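Local coordinates for protein Apc35852 (Geobacillus stearothermophilus, PDB 1U9C) that is of unknown function but belongs to the DJ-1/PfpI family, whose members include chaperones and cysteine proteases, and probably shares its reactive-cysteine chemistry, at residues Thr101-Pro106 / Val167-Leu172; Asn14-Thr19 / Glu54-Pro59; Leu28-Val33 / Gln204-Ser209; Tyr35-Glu40 / Ser211-Val216. All blocks are in the same frame, centred on the assembly; numbering follows the deposited sequence. Where two conformers were deposited one is given.

Contacts 3 and 4 share helix 28-40, their centres about 10 Å apart: contact 3 sets its beginning against the 204-209 turn that leads into helix 209-221, and contact 4 pairs the two helices further along. Contact 3 borders the probable reactive centre: Glu30 OE2 is close to the sulfinoalanine at position 129, an oxidised cysteine. Contact 2 brings together loops following strands 7-12 and 44-49 and touches contact 3 through Leu57 and Leu28, centres about 16 Å apart. Contact 1, its centre about 13 Å from that of contact 2, is joined to it by Asp104 and Asn14. Contacts 1 and 4 lie on opposite sides of the chain's centre, about 26 Å apart between centres.

Contact 1 (Thr101-Pro106 / Val167-Leu172); sequences TMFDFP and VHMPFL
Met102 lays its terminal methyl over one face of the Phe171 ring. Met102 CE stands 3.9 Å from the Phe171 ring centroid, 20° off the normal and shifted toward the rim, which makes a CH-pi contact. The sulfur lies oblique to the same ring in a Met-aromatic contact, Met102 SD being 4.7 Å from the Phe171 centroid. A chi3 of -75° puts Met102 CE there, within 3.1 Å of Phe171 O, a tight fit. Pro106 approaches the ring differently: its CG sits at the edge, near the plane, 3.8 Å from Phe171 CE2. Nearer the Met102 backbone, the two methionines cross at about a right angle, Met102 CG against Met169 SD at 3.8 Å. Met169 crosses Phe103 at about a right angle, its CE oblique to the ring and 3.9 Å from Phe103 CZ, its sulfur in a longer Met-aromatic contact. The rim of Phe103 meets a carbonyl as well, with His168 O near the ring plane and 3.7 Å from Phe103 CZ, while Pro170 CD lies oblique to the ring. Phe103 also stacks with His15, so this aromatic joins helix 101-104 to two loops. No hydrogen bond crosses between the segments. The loop ahead of helix 173-179 is held against helix 101-104 by dispersion, by methyl hydrogens over an aromatic face and by polarisable sulfur, forces that depend on shape fit more than on exact bond direction.

Contact 2 (Asn14-Thr19 / Glu54-Pro59); sequences NHTTIT and EVPLDP
Pro56 presses its ring against the backbone of Asn14, and most of the nonpolar contact lies here. Pro56 CG is 3.5 Å from Asn14 O, and Pro56 CD is 3.7 Å from Asn14 CA. Thr16 has two conformers; in the one described its OG1 also lies near Pro56 CB and CG, a contact that holds for that conformer only and is less certain. Next to the proline, Asn14 and Val55 cross at about a right angle, Asn14 ND2 meeting Val55 CG2 at 4.0 Å. With CG and CD gone, an alanine at Pro56 would probably leave Asn14 O and CA without their packing partner and open a gap between the two loops. The polar link is indirect: a water accepts from Asn14 ND2 at 2.9 Å and donates to Glu54 O at 2.7 Å. The Asn14 amide is gripped further by Gln51 N on OD1 and Ser49 OG on ND2, which fix its rotation. Within 14-19, His15 NE2 donates to Thr17 O at 2.7 Å; the acceptor lies in the imidazole plane and the N-H meets a carbonyl lone pair, bracing the turn. Ile18 and Thr19 then form a classic beta bulge opposite His22. Segments 14-19 and 54-59 follow the neighbouring parallel strands 7-12 and 44-49, and they meet beyond the carboxyl ends of these strands, where the loops of an alpha/beta fold of the DJ-1/PfpI type gather.

Contact 3 (Leu28-Val33 / Gln204-Ser209); sequences LEEFAV and QNPQSS
Glu30 runs from helix 28-40 past Ser209 to Pro206; its stem lies against Ser209 and its tip against Pro206. CB starts beside Ser209 OG. With chi1 at -67°, CG of Glu30 lies anti to the carbonyl carbon and comes closer to that hydroxyl, 3.3 Å from Ser209 OG. The chain stays extended to the carboxylate, where Glu30 OE2 rests against the proline ring, 3.3 Å from Pro206 CG. Glu30 OE2 is also 3.4 Å from Pro206 N, which has no hydrogen to give. At the same tip, OE1 takes a weak hydrogen bond from Gly97 N. The proline is fixed in turn: Ser209 OG donates to Pro206 O at 2.8 Å, and Ser209 N reaches that oxygen from the same face. Beside it Glu29 passes Pro206 at about a right angle, Glu29 OE1 3.8 Å from Pro206 CB. Across this contact the Glu30 carboxylate meets C-H groups and a nitrogen without a hydrogen, so the segments hold it by packing, not by hydrogen bonds. Its OE2 lies close to OD1 of the modified cysteine, the sulfinoalanine at position 129, consistent with the glutamate that faces the reactive cysteine in DJ-1 relatives.

Contact 4 (Tyr35-Glu40 / Ser211-Val216); sequences YLVFQE and STAEKV
Phe38 and Val37 carry the tight part of this helix pair, on the inner side, against Ala213 and Val216. The short segments of helices 28-40 and 209-221 run in roughly the same direction, crossing at -31° with their axes 9.6 Å apart. The Phe38 and Val216 side chains cross at about a right angle, Phe38 CE1 lying 3.8 Å from Val216 CG1. The neighbouring ring atom, Phe38 CZ, reaches Ala213 CB at 4.1 Å, and Phe38 CE1 is 3.7 Å from the carbonyl oxygen Ala213 O. Val37 fills the next place, with Val37 CG1 4.1 Å from Ala213 CB; the methyl of Ala213 thus sits between the valine and the phenylalanine. On the sheet side, Phe38 rests on Val45 of strand 44-49 and Val216 on Ile201 of strand 200-203, which places this half over the sheet. An alanine at Phe38 would probably leave Val216 CG1 and Ala213 CB without a ring to pack on and open a gap between the helices next to Val45. The outer side is more open to solvent and buries less area. There the exposed Glu214 has a chi2 of -66° that turns CD back toward Val37, and Glu214 OE2 comes 3.7 Å from Val37 CG1. Glu40 also lies here, Glu40 OE1 5.6 Å from Glu214 OE2, and these like charges would probably repel each other mildly, with solvent to screen them. Cohesion therefore rests on the apolar inner half, where no hydrogen bond crosses, while the acidic outer side contributes mainly cover over Val37.

Contact 1 (Thr101-Pro106 / Val167-Leu172)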
loop_
_atom_site.group_PDB
_atom_site.type_symbol
_atom_site.label_atom_id
_atom_site.label_comp_id
_atom_site.label_asym_id
_atom_site.label_seq_id
_atom_site.Cartn_x
_atom_site.Cartn_y
_atom_site.Cartn_z
ATOM N N THR A 101 5.293 -7.273 1.326
ATOM C CA THR A 101 5.790 -5.950 1.093
ATOM C C THR A 101 7.008 -5.582 1.928
ATOM O O THR A 101 7.818 -4.772 1.513
ATOM C CB THR A 101 4.701 -4.855 1.324
ATOM O OG1 THR A 101 4.274 -4.898 2.717
ATOM C CG2 THR A 101 3.510 -5.036 0.452
ATOM N N MET A 102 7.101 -6.107 3.149
ATOM C CA MET A 102 8.200 -5.783 4.037
ATOM C C MET A 102 9.510 -6.219 3.442
ATOM O O MET A 102 10.579 -5.720 3.866
ATOM C CB MET A 102 7.995 -6.463 5.399
ATOM C CG MET A 102 6.747 -5.919 6.148
ATOM S SD MET A 102 7.063 -4.251 6.785
ATOM C CE MET A 102 8.156 -4.585 8.208
ATOM N N PHE A 103 9.479 -7.165 2.523
ATOM C CA PHE A 103 10.691 -7.704 1.891
ATOM C C PHE A 103 11.000 -7.194 0.487
ATOM O O PHE A 103 12.151 -7.312 0.037
ATOM C CB PHE A 103 10.579 -9.218 1.804
ATOM C CG PHE A 103 10.429 -9.865 3.135
ATOM C CD1 PHE A 103 11.540 -10.228 3.869
ATOM C CD2 PHE A 103 9.184 -10.061 3.675
ATOM C CE1 PHE A 103 11.426 -10.791 5.107
ATOM C CE2 PHE A 103 9.046 -10.636 4.895
ATOM C CZ PHE A 103 10.169 -10.979 5.646
ATOM N N ASP A 104 10.021 -6.716 -0.255
ATOM C CA ASP A 104 10.300 -6.223 -1.614
ATOM C C ASP A 104 9.890 -4.754 -1.844
ATOM O O ASP A 104 10.199 -4.263 -2.930
ATOM C CB ASP A 104 9.741 -7.125 -2.750
ATOM C CG ASP A 104 8.237 -7.257 -2.812
ATOM O OD1 ASP A 104 7.525 -6.755 -1.925
ATOM O OD2 ASP A 104 7.752 -7.830 -3.850
ATOM N N PHE A 105 9.262 -4.064 -0.898
ATOM C CA PHE A 105 9.002 -2.631 -1.070
ATOM C C PHE A 105 10.075 -1.677 -0.516
ATOM O O PHE A 105 10.406 -0.740 -1.217
ATOM C CB PHE A 105 7.654 -2.203 -0.420
ATOM C CG PHE A 105 6.411 -2.516 -1.205
ATOM C CD1 PHE A 105 6.389 -3.298 -2.341
ATOM C CD2 PHE A 105 5.206 -1.915 -0.818
ATOM C CE1 PHE A 105 5.232 -3.500 -3.067
ATOM C CE2 PHE A 105 4.063 -2.134 -1.522
ATOM C CZ PHE A 105 4.052 -2.901 -2.631
ATOM N N PRO A 106 10.559 -1.820 0.723
ATOM C CA PRO A 106 11.320 -0.725 1.305
ATOM C C PRO A 106 12.577 -0.348 0.585
ATOM O O PRO A 106 12.995 0.830 0.662
ATOM C CB PRO A 106 11.564 -1.180 2.732
ATOM C CG PRO A 106 11.468 -2.625 2.711
ATOM C CD PRO A 106 10.415 -2.948 1.674
ATOM N N VAL A 167 9.571 -11.105 15.035
ATOM C CA VAL A 167 10.924 -11.626 15.061
ATOM C C VAL A 167 11.493 -11.943 13.681
ATOM O O VAL A 167 12.718 -11.974 13.569
ATOM C CB VAL A 167 11.031 -12.844 15.983
ATOM C CG1 VAL A 167 10.668 -12.465 17.395
ATOM C CG2 VAL A 167 10.194 -14.018 15.486
ATOM N N HIS A 168 10.637 -12.145 12.673
ATOM C CA HIS A 168 11.116 -12.423 11.308
ATOM C C HIS A 168 11.050 -11.223 10.372
ATOM O O HIS A 168 11.239 -11.361 9.159
ATOM C CB HIS A 168 10.336 -13.570 10.687
ATOM C CG HIS A 168 10.642 -14.904 11.245
ATOM N ND1 HIS A 168 11.911 -15.462 11.198
ATOM C CD2 HIS A 168 9.893 -15.756 11.997
ATOM C CE1 HIS A 168 11.885 -16.646 11.780
ATOM N NE2 HIS A 168 10.680 -16.823 12.309
ATOM N N MET A 169 10.679 -10.049 10.870
ATOM C CA MET A 169 10.690 -8.847 10.060
ATOM C C MET A 169 12.069 -8.219 10.109
ATOM O O MET A 169 12.735 -8.222 11.140
ATOM C CB MET A 169 9.686 -7.841 10.609
ATOM C CG MET A 169 8.262 -8.270 10.410
ATOM S SD MET A 169 7.710 -8.580 8.715
ATOM C CE MET A 169 7.881 -10.379 8.695
ATOM N N PRO A 170 12.487 -7.674 8.963
ATOM C CA PRO A 170 13.751 -6.984 8.835
ATOM C C PRO A 170 13.809 -5.710 9.664
ATOM O O PRO A 170 14.915 -5.249 10.001
ATOM C CB PRO A 170 13.827 -6.683 7.340
ATOM C CG PRO A 170 12.555 -6.705 6.907
ATOM C CD PRO A 170 11.804 -7.773 7.664
ATOM N N PHE A 171 12.625 -5.166 9.935
ATOM C CA PHE A 171 12.432 -4.011 10.831
ATOM C C PHE A 171 10.963 -3.995 11.202
ATOM O O PHE A 171 10.145 -4.657 10.565
ATOM C CB PHE A 171 12.782 -2.709 10.118
ATOM C CG PHE A 171 11.969 -2.476 8.855
ATOM C CD1 PHE A 171 10.814 -1.715 8.885
ATOM C CD2 PHE A 171 12.400 -3.009 7.652
ATOM C CE1 PHE A 171 10.084 -1.521 7.718
ATOM C CE2 PHE A 171 11.679 -2.830 6.503
ATOM C CZ PHE A 171 10.521 -2.068 6.530
ATOM N N LEU A 172 10.590 -3.251 12.226
ATOM C CA LEU A 172 9.182 -3.099 12.575
ATOM C C LEU A 172 8.649 -1.816 11.918
ATOM O O LEU A 172 9.259 -0.762 12.018
ATOM C CB LEU A 172 8.934 -3.078 14.093
ATOM C CG LEU A 172 9.137 -4.402 14.818
ATOM C CD1 LEU A 172 8.710 -4.306 16.252
ATOM C CD2 LEU A 172 8.417 -5.536 14.092
#

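Contact 2 (Asn14-Thr19 / Glu54-Pro59)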
loop_
_atom_site.group_PDB
_atom_site.type_symbol
_atom_site.label_atom_id
_atom_site.label_comp_id
_atom_site.label_asym_id
_atom_site.label_seq_id
_atom_site.Cartn_x
_atom_site.Cartn_y
_atom_site.Cartn_z
ATOM N N ASN A 14 5.345 -9.063 -4.773
ATOM C CA ASN A 14 5.497 -10.376 -5.342
ATOM C C ASN A 14 6.261 -11.328 -4.404
ATOM O O ASN A 14 6.617 -12.424 -4.832
ATOM C CB ASN A 14 6.248 -10.361 -6.669
ATOM C CG ASN A 14 5.635 -9.432 -7.676
ATOM O OD1 ASN A 14 5.909 -8.256 -7.649
ATOM N ND2 ASN A 14 4.785 -9.958 -8.590
ATOM N N HIS A 15 6.446 -10.940 -3.150
ATOM C CA HIS A 15 7.301 -11.687 -2.257
ATOM C C HIS A 15 6.590 -12.741 -1.481
ATOM O O HIS A 15 5.553 -12.453 -0.865
ATOM C CB HIS A 15 7.982 -10.754 -1.277
ATOM C CG HIS A 15 9.108 -11.394 -0.564
ATOM N ND1 HIS A 15 10.369 -11.426 -1.089
ATOM C CD2 HIS A 15 9.146 -12.123 0.576
ATOM C CE1 HIS A 15 11.154 -12.150 -0.294
ATOM N NE2 HIS A 15 10.440 -12.565 0.743
ATOM N N THR A 16 7.151 -13.928 -1.412
ATOM C CA THR A 16 6.528 -14.969 -0.619
ATOM C C THR A 16 7.366 -15.504 0.547
ATOM O O THR A 16 6.830 -16.054 1.498
ATOM C CB THR A 16 6.369 -16.043 -1.714
ATOM O OG1 THR A 16 5.252 -15.734 -2.572
ATOM C CG2 THR A 16 6.288 -17.455 -1.181
ATOM N N THR A 17 8.684 -15.390 0.525
ATOM C CA THR A 17 9.561 -16.142 1.471
ATOM C C THR A 17 9.829 -15.441 2.803
ATOM O O THR A 17 10.221 -14.278 2.858
ATOM C CB THR A 17 10.881 -16.462 0.828
ATOM O OG1 THR A 17 11.476 -15.253 0.342
ATOM C CG2 THR A 17 10.667 -17.358 -0.378
ATOM N N ILE A 18 9.550 -16.121 3.899
ATOM C CA ILE A 18 10.057 -15.651 5.207
ATOM C C ILE A 18 10.907 -16.751 5.795
ATOM O O ILE A 18 12.108 -16.547 6.004
ATOM C CB ILE A 18 8.907 -15.277 6.128
ATOM C CG1 ILE A 18 7.904 -14.416 5.389
ATOM C CG2 ILE A 18 9.444 -14.655 7.401
ATOM C CD1 ILE A 18 6.680 -13.887 6.220
ATOM N N THR A 19 10.302 -17.898 6.099
ATOM C CA THR A 19 10.986 -19.114 6.539
ATOM C C THR A 19 10.324 -20.285 5.807
ATOM O O THR A 19 9.366 -20.047 5.029
ATOM C CB THR A 19 10.814 -19.288 8.010
ATOM O OG1 THR A 19 9.432 -19.567 8.319
ATOM C CG2 THR A 19 11.091 -18.016 8.727
ATOM N N GLU A 54 2.003 -12.846 -12.341
ATOM C CA GLU A 54 1.020 -13.366 -11.423
ATOM C C GLU A 54 1.402 -13.154 -9.967
ATOM O O GLU A 54 2.435 -13.689 -9.537
ATOM C CB GLU A 54 0.758 -14.872 -11.678
ATOM C CG GLU A 54 -0.241 -15.536 -10.761
ATOM C CD GLU A 54 -0.657 -16.927 -11.249
ATOM O OE1 GLU A 54 0.053 -17.555 -12.076
ATOM O OE2 GLU A 54 -1.722 -17.411 -10.825
ATOM N N VAL A 55 0.644 -12.384 -9.214
ATOM C CA VAL A 55 0.967 -11.981 -7.869
ATOM C C VAL A 55 0.606 -13.072 -6.888
ATOM O O VAL A 55 -0.523 -13.587 -6.888
ATOM C CB VAL A 55 0.221 -10.726 -7.592
ATOM C CG1 VAL A 55 0.227 -10.374 -6.143
ATOM C CG2 VAL A 55 0.803 -9.592 -8.412
ATOM N N PRO A 56 1.488 -13.448 -5.982
ATOM C CA PRO A 56 1.171 -14.447 -4.965
ATOM C C PRO A 56 0.345 -13.828 -3.852
ATOM O O PRO A 56 0.567 -12.680 -3.462
ATOM C CB PRO A 56 2.561 -14.832 -4.417
ATOM C CG PRO A 56 3.359 -13.561 -4.550
ATOM C CD PRO A 56 2.860 -12.912 -5.854
ATOM N N LEU A 57 -0.609 -14.589 -3.333
ATOM C CA LEU A 57 -1.458 -14.096 -2.289
ATOM C C LEU A 57 -1.038 -14.720 -0.954
ATOM O O LEU A 57 -0.729 -15.917 -0.896
ATOM C CB LEU A 57 -2.918 -14.479 -2.600
ATOM C CG LEU A 57 -3.414 -13.938 -3.963
ATOM C CD1 LEU A 57 -4.899 -14.351 -4.260
ATOM C CD2 LEU A 57 -3.223 -12.397 -4.004
ATOM N N ASP A 58 -1.082 -13.938 0.089
ATOM C CA ASP A 58 -0.837 -14.458 1.441
ATOM C C ASP A 58 -1.883 -15.512 1.673
ATOM O O ASP A 58 -3.080 -15.236 1.516
ATOM C CB ASP A 58 -0.912 -13.389 2.470
ATOM C CG ASP A 58 -0.481 -13.854 3.841
ATOM O OD1 ASP A 58 -1.071 -14.814 4.361
ATOM O OD2 ASP A 58 0.545 -13.348 4.412
ATOM N N PRO A 59 -1.524 -16.723 2.088
ATOM C CA PRO A 59 -2.507 -17.767 2.268
ATOM C C PRO A 59 -3.536 -17.473 3.313
ATOM O O PRO A 59 -4.641 -17.995 3.201
ATOM C CB PRO A 59 -1.666 -18.979 2.647
ATOM C CG PRO A 59 -0.285 -18.603 2.617
ATOM C CD PRO A 59 -0.155 -17.209 2.313
HETATM O O HOH W 1 4.961 -12.825 -8.990
#

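Contact 3 (Leu28-Val33 / Gln204-Ser209)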
loop_
_atom_site.group_PDB
_atom_site.type_symbol
_atom_site.label_atom_id
_atom_site.label_comp_id
_atom_site.label_asym_id
_atom_site.label_seq_id
_atom_site.Cartn_x
_atom_site.Cartn_y
_atom_site.Cartn_z
ATOM N N LEU A 28 -5.023 -10.129 -0.070
ATOM C CA LEU A 28 -5.969 -9.954 -1.167
ATOM C C LEU A 28 -6.942 -8.800 -0.985
ATOM O O LEU A 28 -7.087 -7.944 -1.886
ATOM C CB LEU A 28 -6.668 -11.279 -1.474
ATOM C CG LEU A 28 -7.702 -11.173 -2.582
ATOM C CD1 LEU A 28 -7.154 -10.699 -3.929
ATOM C CD2 LEU A 28 -8.358 -12.549 -2.707
ATOM N N GLU A 29 -7.606 -8.701 0.153
ATOM C CA GLU A 29 -8.646 -7.710 0.321
ATOM C C GLU A 29 -8.105 -6.309 0.131
ATOM O O GLU A 29 -8.843 -5.389 -0.257
ATOM C CB GLU A 29 -9.295 -7.845 1.742
ATOM C CG GLU A 29 -10.287 -6.749 2.108
ATOM C CD GLU A 29 -10.891 -6.862 3.475
ATOM O OE1 GLU A 29 -10.412 -7.644 4.329
ATOM O OE2 GLU A 29 -11.857 -6.080 3.671
ATOM N N GLU A 30 -6.879 -6.086 0.552
ATOM C CA GLU A 30 -6.274 -4.763 0.502
ATOM C C GLU A 30 -6.062 -4.233 -0.901
ATOM O O GLU A 30 -5.917 -3.030 -1.085
ATOM C CB GLU A 30 -4.993 -4.740 1.304
ATOM C CG GLU A 30 -5.246 -4.928 2.808
ATOM C CD GLU A 30 -4.039 -5.130 3.618
ATOM O OE1 GLU A 30 -2.946 -4.972 3.168
ATOM O OE2 GLU A 30 -4.283 -5.517 4.821
ATOM N N PHE A 31 -5.987 -5.134 -1.859
ATOM C CA PHE A 31 -6.044 -4.813 -3.288
ATOM C C PHE A 31 -7.488 -4.806 -3.795
ATOM O O PHE A 31 -7.911 -3.856 -4.443
ATOM C CB PHE A 31 -5.231 -5.819 -4.107
ATOM C CG PHE A 31 -5.346 -5.604 -5.568
ATOM C CD1 PHE A 31 -4.649 -4.594 -6.201
ATOM C CD2 PHE A 31 -6.240 -6.342 -6.343
ATOM C CE1 PHE A 31 -4.811 -4.365 -7.558
ATOM C CE2 PHE A 31 -6.382 -6.129 -7.674
ATOM C CZ PHE A 31 -5.683 -5.144 -8.282
ATOM N N ALA A 32 -8.218 -5.876 -3.515
ATOM C CA ALA A 32 -9.494 -6.087 -4.193
ATOM C C ALA A 32 -10.540 -5.038 -3.806
ATOM O O ALA A 32 -11.264 -4.530 -4.663
ATOM C CB ALA A 32 -10.046 -7.485 -3.913
ATOM N N VAL A 33 -10.663 -4.689 -2.526
ATOM C CA VAL A 33 -11.695 -3.747 -2.134
ATOM C C VAL A 33 -11.390 -2.349 -2.728
ATOM O O VAL A 33 -12.260 -1.728 -3.336
ATOM C CB VAL A 33 -11.857 -3.763 -0.628
ATOM C CG1 VAL A 33 -12.490 -2.478 -0.110
ATOM C CG2 VAL A 33 -12.634 -5.021 -0.195
ATOM N N GLN A 204 -4.662 1.113 8.641
ATOM C CA GLN A 204 -3.950 0.281 9.622
ATOM C C GLN A 204 -3.898 -1.212 9.322
ATOM O O GLN A 204 -2.928 -1.865 9.629
ATOM C CB GLN A 204 -4.603 0.509 10.984
ATOM C CG GLN A 204 -3.814 -0.031 12.154
ATOM C CD GLN A 204 -4.465 0.266 13.458
ATOM O OE1 GLN A 204 -4.963 1.367 13.651
ATOM N NE2 GLN A 204 -4.548 -0.728 14.315
ATOM N N ASN A 205 -4.956 -1.751 8.754
ATOM C CA ASN A 205 -5.095 -3.195 8.663
ATOM C C ASN A 205 -6.133 -3.580 7.587
ATOM O O ASN A 205 -6.692 -2.713 6.929
ATOM C CB ASN A 205 -5.455 -3.715 10.029
ATOM C CG ASN A 205 -6.600 -2.971 10.582
ATOM O OD1 ASN A 205 -7.480 -2.637 9.833
ATOM N ND2 ASN A 205 -6.572 -2.623 11.875
ATOM N N PRO A 206 -6.396 -4.870 7.385
ATOM C CA PRO A 206 -7.294 -5.258 6.296
ATOM C C PRO A 206 -8.647 -4.634 6.415
ATOM O O PRO A 206 -9.257 -4.271 5.439
ATOM C CB PRO A 206 -7.347 -6.801 6.406
ATOM C CG PRO A 206 -6.109 -7.159 7.016
ATOM C CD PRO A 206 -5.760 -6.045 7.997
ATOM N N GLN A 207 -9.092 -4.473 7.647
ATOM C CA GLN A 207 -10.370 -3.872 7.949
ATOM C C GLN A 207 -10.462 -2.376 7.604
ATOM O O GLN A 207 -11.568 -1.787 7.612
ATOM C CB GLN A 207 -10.695 -4.049 9.454
ATOM C CG GLN A 207 -10.808 -5.509 9.957
ATOM C CD GLN A 207 -9.492 -6.275 10.121
ATOM O OE1 GLN A 207 -8.406 -5.713 10.169
ATOM N NE2 GLN A 207 -9.609 -7.603 10.289
ATOM N N SER A 208 -9.316 -1.765 7.306
ATOM C CA SER A 208 -9.242 -0.354 6.898
ATOM C C SER A 208 -9.205 -0.147 5.379
ATOM O O SER A 208 -9.038 1.008 4.946
ATOM C CB SER A 208 -7.970 0.226 7.489
ATOM O OG SER A 208 -7.908 -0.009 8.888
ATOM N N SER A 209 -9.292 -1.215 4.588
ATOM C CA SER A 209 -9.100 -1.119 3.127
ATOM C C SER A 209 -10.108 -0.198 2.485
ATOM O O SER A 209 -9.755 0.699 1.708
ATOM C CB SER A 209 -9.172 -2.490 2.490
ATOM O OG SER A 209 -8.151 -3.356 2.985
HETATM O O HOH W 2 -12.274 -2.690 4.375
#

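Contact 4 (Tyr35-Glu40 / Ser211-Val216)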
loop_
_atom_site.group_PDB
_atom_site.type_symbol
_atom_site.label_atom_id
_atom_site.label_comp_id
_atom_site.label_asym_id
_atom_site.label_seq_id
_atom_site.Cartn_x
_atom_site.Cartn_y
_atom_site.Cartn_z
ATOM N N TYR A 35 -9.560 -1.682 -5.396
ATOM C CA TYR A 35 -9.679 -1.808 -6.863
ATOM C C TYR A 35 -11.165 -1.655 -7.256
ATOM O O TYR A 35 -11.468 -0.873 -8.173
ATOM C CB TYR A 35 -9.146 -3.185 -7.284
ATOM C CG TYR A 35 -9.217 -3.472 -8.790
ATOM C CD1 TYR A 35 -8.245 -3.028 -9.606
ATOM C CD2 TYR A 35 -10.250 -4.191 -9.332
ATOM C CE1 TYR A 35 -8.283 -3.283 -10.964
ATOM C CE2 TYR A 35 -10.265 -4.457 -10.719
ATOM C CZ TYR A 35 -9.263 -4.005 -11.472
ATOM O OH TYR A 35 -9.284 -4.270 -12.852
ATOM N N LEU A 36 -12.046 -2.339 -6.565
ATOM C CA LEU A 36 -13.474 -2.284 -6.905
ATOM C C LEU A 36 -14.002 -0.861 -6.668
ATOM O O LEU A 36 -14.785 -0.337 -7.490
ATOM C CB LEU A 36 -14.270 -3.301 -6.050
ATOM C CG LEU A 36 -15.794 -3.354 -6.161
ATOM C CD1 LEU A 36 -16.151 -3.762 -7.571
ATOM C CD2 LEU A 36 -16.458 -4.270 -5.151
ATOM N N VAL A 37 -13.667 -0.202 -5.547
ATOM C CA VAL A 37 -14.057 1.182 -5.297
ATOM C C VAL A 37 -13.633 2.077 -6.444
ATOM O O VAL A 37 -14.442 2.885 -6.977
ATOM C CB VAL A 37 -13.474 1.705 -3.926
ATOM C CG1 VAL A 37 -13.591 3.259 -3.789
ATOM C CG2 VAL A 37 -14.137 1.015 -2.728
ATOM N N PHE A 38 -12.364 1.971 -6.858
ATOM C CA PHE A 38 -11.872 2.827 -7.934
ATOM C C PHE A 38 -12.530 2.531 -9.286
ATOM O O PHE A 38 -12.881 3.451 -10.030
ATOM C CB PHE A 38 -10.338 2.721 -8.026
ATOM C CG PHE A 38 -9.605 3.127 -6.772
ATOM C CD1 PHE A 38 -10.056 4.121 -5.929
ATOM C CD2 PHE A 38 -8.428 2.483 -6.437
ATOM C CE1 PHE A 38 -9.377 4.467 -4.796
ATOM C CE2 PHE A 38 -7.756 2.840 -5.299
ATOM C CZ PHE A 38 -8.233 3.831 -4.485
ATOM N N GLN A 39 -12.711 1.255 -9.593
ATOM C CA GLN A 39 -13.438 0.895 -10.821
ATOM C C GLN A 39 -14.865 1.451 -10.784
ATOM O O GLN A 39 -15.317 1.985 -11.835
ATOM C CB GLN A 39 -13.445 -0.636 -10.982
ATOM C CG GLN A 39 -12.123 -1.198 -11.343
ATOM C CD GLN A 39 -11.678 -0.759 -12.699
ATOM O OE1 GLN A 39 -10.611 -0.178 -12.879
ATOM N NE2 GLN A 39 -12.551 -0.951 -13.661
ATOM N N GLU A 40 -15.574 1.386 -9.637
ATOM C CA GLU A 40 -16.989 1.910 -9.504
ATOM C C GLU A 40 -17.035 3.386 -9.772
ATOM O O GLU A 40 -18.056 3.916 -10.239
ATOM C CB GLU A 40 -17.515 1.654 -8.071
ATOM C CG GLU A 40 -17.938 0.218 -7.760
ATOM C CD GLU A 40 -18.158 -0.095 -6.263
ATOM O OE1 GLU A 40 -17.718 0.623 -5.318
ATOM O OE2 GLU A 40 -18.782 -1.139 -5.970
ATOM N N SER A 211 -12.064 2.237 3.846
ATOM C CA SER A 211 -12.022 3.617 4.288
ATOM C C SER A 211 -10.831 4.334 3.706
ATOM O O SER A 211 -10.908 5.502 3.355
ATOM C CB SER A 211 -12.039 3.780 5.822
ATOM O OG SER A 211 -10.904 3.252 6.467
ATOM N N THR A 212 -9.735 3.604 3.536
ATOM C CA THR A 212 -8.541 4.177 2.917
ATOM C C THR A 212 -8.870 4.543 1.495
ATOM O O THR A 212 -8.557 5.663 1.035
ATOM C CB THR A 212 -7.340 3.180 2.988
ATOM O OG1 THR A 212 -7.091 2.852 4.365
ATOM C CG2 THR A 212 -6.044 3.843 2.525
ATOM N N ALA A 213 -9.461 3.624 0.765
ATOM C CA ALA A 213 -9.860 3.901 -0.610
ATOM C C ALA A 213 -10.827 5.071 -0.713
ATOM O O ALA A 213 -10.735 5.874 -1.624
ATOM C CB ALA A 213 -10.447 2.670 -1.270
ATOM N N GLU A 214 -11.757 5.188 0.230
ATOM C CA GLU A 214 -12.724 6.270 0.171
ATOM C C GLU A 214 -12.087 7.622 0.442
ATOM O O GLU A 214 -12.523 8.675 -0.082
ATOM C CB GLU A 214 -13.904 5.988 1.117
ATOM C CG GLU A 214 -14.723 4.766 0.723
ATOM C CD GLU A 214 -15.466 4.895 -0.604
ATOM O OE1 GLU A 214 -15.534 6.020 -1.157
ATOM O OE2 GLU A 214 -16.021 3.874 -1.097
ATOM N N LYS A 215 -11.041 7.659 1.246
ATOM C CA LYS A 215 -10.269 8.884 1.390
ATOM C C LYS A 215 -9.581 9.314 0.097
ATOM O O LYS A 215 -9.493 10.497 -0.200
ATOM C CB LYS A 215 -9.241 8.809 2.548
ATOM C CG LYS A 215 -9.860 8.920 3.965
ATOM C CD LYS A 215 -8.855 8.624 5.100
ATOM C CE LYS A 215 -9.432 8.931 6.480
ATOM N NZ LYS A 215 -10.526 7.979 6.891
ATOM N N VAL A 216 -9.067 8.323 -0.652
ATOM C CA VAL A 216 -8.468 8.599 -1.970
ATOM C C VAL A 216 -9.506 9.189 -2.874
ATOM O O VAL A 216 -9.262 10.181 -3.535
ATOM C CB VAL A 216 -7.792 7.350 -2.538
ATOM C CG1 VAL A 216 -7.320 7.576 -3.942
ATOM C CG2 VAL A 216 -6.640 6.931 -1.613
#